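Local coordinates for protein TrwG component of type IV secretion system (Bartonella birtlesii, PDB 4JF8) that probably serves as a VirB8-family assembly component of a bacterial type IV secretion system, represented here by its NTF2-like domain without the predicted membrane helix, at residues L158-L162 with G163-T167. Sequence-based numbering, arbitrary orientation.
Sequences LLNPL and GFQVT
A type I beta turn from N160 to G163 carries the chain from the short helix 154-159 into the last strand, 164-173, of the antiparallel sheet, and the side chain of N160 reaches forward to the start of the strand. The turn is closed by its own backbone bond, G163 N to N160 O at 3.1 Å, with the donor sitting well above the carbonyl plane. The carboxamide of N160 then works with both of its ends on one residue. ND2 of N160 gives a fairly straight hydrogen bond to F164 O, 3.0 Å long. OD1 of N160 lies 2.9 Å from F164 N in a weak bond of only 125° at the hydrogen. CG stands anti to the backbone N of N160 (chi1 -173°), which extends the amide toward the backbone N and O of F164; OD1 of N160 also touches F164 CB at 3.5 Å. G163 itself has a positive phi of 69°, in the left-handed region, at the end of the turn. F164 turns its ring away from N160, to meet that of W48 with the planes inclined at a shallow angle and Y147 edge-to-face, while P161 and L162 also pack against the second subunit. The pairing of N160 with F164 resembles the donor-and-acceptor pattern a neighbouring strand would offer, though the OD1 half is weak: a buried primary amide finds partners at both ends, its rotation is probably held chiefly by the straighter ND2 bond, and the first strand residue is tied back to the turn that delivers it.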
ATOM      1  N   LEU A 158      -6.211   7.273   8.272  1.00 11.33           N
ATOM      2  CA  LEU A 158      -4.916   7.428   7.609  1.00 11.39           C
ATOM      3  C   LEU A 158      -4.712   6.423   6.491  1.00 11.02           C
ATOM      4  O   LEU A 158      -3.895   6.662   5.599  1.00 11.33           O
ATOM      5  CB  LEU A 158      -3.775   7.275   8.607  1.00 12.25           C
ATOM      6  CG  LEU A 158      -3.366   8.489   9.407  1.00 13.24           C
ATOM      7  CD1 LEU A 158      -2.260   8.095  10.372  1.00 14.10           C
ATOM      8  CD2 LEU A 158      -2.889   9.599   8.471  1.00 12.84           C
ATOM      9  N   LEU A 159      -5.403   5.286   6.536  1.00 10.14           N
ATOM     10  CA  LEU A 159      -5.260   4.250   5.518  1.00 10.03           C
ATOM     11  C   LEU A 159      -6.476   4.112   4.618  1.00  9.44           C
ATOM     12  O   LEU A 159      -6.437   3.406   3.625  1.00  9.57           O
ATOM     13  CB  LEU A 159      -4.936   2.892   6.172  1.00  9.83           C
ATOM     14  CG  LEU A 159      -3.584   2.831   6.879  1.00 10.33           C
ATOM     15  CD1 LEU A 159      -3.447   1.547   7.701  1.00 10.34           C
ATOM     16  CD2 LEU A 159      -2.483   2.971   5.861  1.00 10.67           C
ATOM     17  N   ASN A 160      -7.578   4.780   4.975  1.00  9.78           N
ATOM     18  CA  ASN A 160      -8.788   4.719   4.150  1.00  9.43           C
ATOM     19  C   ASN A 160      -9.510   6.066   4.185  1.00  9.55           C
ATOM     20  O   ASN A 160     -10.594   6.186   4.745  1.00 10.00           O
ATOM     21  CB  ASN A 160      -9.701   3.591   4.619  1.00  9.40           C
ATOM     22  CG  ASN A 160     -10.884   3.370   3.695  1.00  9.09           C
ATOM     23  OD1 ASN A 160     -10.908   3.843   2.565  1.00  9.54           O
ATOM     24  ND2 ASN A 160     -11.847   2.623   4.159  1.00  9.63           N
ATOM     25  N   PRO A 161      -8.899   7.091   3.592  1.00 10.04           N
ATOM     26  CA  PRO A 161      -9.318   8.488   3.811  1.00 10.24           C
ATOM     27  C   PRO A 161     -10.754   8.786   3.390  1.00 10.42           C
ATOM     28  O   PRO A 161     -11.385   9.629   4.012  1.00 10.76           O
ATOM     29  CB  PRO A 161      -8.311   9.294   2.972  1.00 10.63           C
ATOM     30  CG  PRO A 161      -7.759   8.304   1.981  1.00 10.47           C
ATOM     31  CD  PRO A 161      -7.693   7.027   2.761  1.00 10.17           C
ATOM     32  N   LEU A 162     -11.240   8.122   2.342  1.00 10.01           N
ATOM     33  CA  LEU A 162     -12.556   8.365   1.780  1.00 10.31           C
ATOM     34  C   LEU A 162     -13.605   7.407   2.279  1.00  9.80           C
ATOM     35  O   LEU A 162     -14.777   7.520   1.901  1.00 10.53           O
ATOM     36  CB  LEU A 162     -12.480   8.303   0.261  1.00 10.87           C
ATOM     37  CG  LEU A 162     -11.421   9.168  -0.420  1.00 11.95           C
ATOM     38  CD1 LEU A 162     -11.484   8.950  -1.918  1.00 12.55           C
ATOM     39  CD2 LEU A 162     -11.593  10.626  -0.071  1.00 12.42           C
ATOM     40  N   GLY A 163     -13.210   6.432   3.084  1.00  9.49           N
ATOM     41  CA  GLY A 163     -14.143   5.402   3.510  1.00  9.37           C
ATOM     42  C   GLY A 163     -14.560   4.489   2.388  1.00  9.35           C
ATOM     43  O   GLY A 163     -15.723   4.088   2.312  1.00 10.07           O
ATOM     44  N   PHE A 164     -13.628   4.146   1.504  1.00  9.09           N
ATOM     45  CA  PHE A 164     -13.901   3.112   0.518  1.00  8.79           C
ATOM     46  C   PHE A 164     -14.286   1.820   1.221  1.00  8.98           C
ATOM     47  O   PHE A 164     -13.613   1.390   2.139  1.00  8.67           O
ATOM     48  CB  PHE A 164     -12.652   2.881  -0.340  1.00  8.95           C
ATOM     49  CG  PHE A 164     -12.795   1.770  -1.360  1.00  8.85           C
ATOM     50  CD1 PHE A 164     -13.469   1.981  -2.555  1.00  8.83           C
ATOM     51  CD2 PHE A 164     -12.227   0.532  -1.139  1.00  8.87           C
ATOM     52  CE1 PHE A 164     -13.583   0.974  -3.507  1.00  9.02           C
ATOM     53  CE2 PHE A 164     -12.348  -0.459  -2.081  1.00  8.91           C
ATOM     54  CZ  PHE A 164     -13.010  -0.230  -3.262  1.00  8.99           C
ATOM     55  N   GLN A 165     -15.373   1.211   0.768  1.00  9.15           N
ATOM     56  CA  GLN A 165     -15.882  -0.033   1.329  1.00  9.56           C
ATOM     57  C   GLN A 165     -16.390  -0.926   0.223  1.00  9.24           C
ATOM     58  O   GLN A 165     -17.259  -0.519  -0.572  1.00  9.81           O
ATOM     59  CB  GLN A 165     -17.015   0.207   2.327  1.00  9.68           C
ATOM     60  CG  GLN A 165     -16.605   0.923   3.592  1.00 10.11           C
ATOM     61  CD  GLN A 165     -15.815   0.040   4.526  1.00 10.40           C
ATOM     62  OE1 GLN A 165     -14.578  -0.140   4.387  1.00 11.35           O
ATOM     63  NE2 GLN A 165     -16.501  -0.529   5.469  1.00 10.74           N
ATOM     64  N   VAL A 166     -15.848  -2.138   0.175  1.00  9.19           N
ATOM     65  CA  VAL A 166     -16.381  -3.184  -0.691  1.00  8.95           C
ATOM     66  C   VAL A 166     -17.596  -3.763   0.018  1.00  9.43           C
ATOM     67  O   VAL A 166     -17.493  -4.269   1.155  1.00  9.68           O
ATOM     68  CB  VAL A 166     -15.325  -4.234  -1.000  1.00  8.72           C
ATOM     69  CG1 VAL A 166     -15.940  -5.469  -1.662  1.00  8.87           C
ATOM     70  CG2 VAL A 166     -14.233  -3.636  -1.864  1.00  8.69           C
ATOM     71  N   THR A 167     -18.747  -3.697  -0.666  1.00  9.52           N
ATOM     72  CA  THR A 167     -20.030  -4.132  -0.111  1.00 10.36           C
ATOM     73  C   THR A 167     -20.428  -5.516  -0.595  1.00  9.99           C
ATOM     74  O   THR A 167     -21.283  -6.160   0.012  1.00 10.42           O
ATOM     75  CB  THR A 167     -21.145  -3.143  -0.484  1.00 11.27           C
ATOM     76  OG1 THR A 167     -21.222  -3.069  -1.917  1.00 13.05           O
ATOM     77  CG2 THR A 167     -20.855  -1.768   0.118  1.00 12.19           C
TER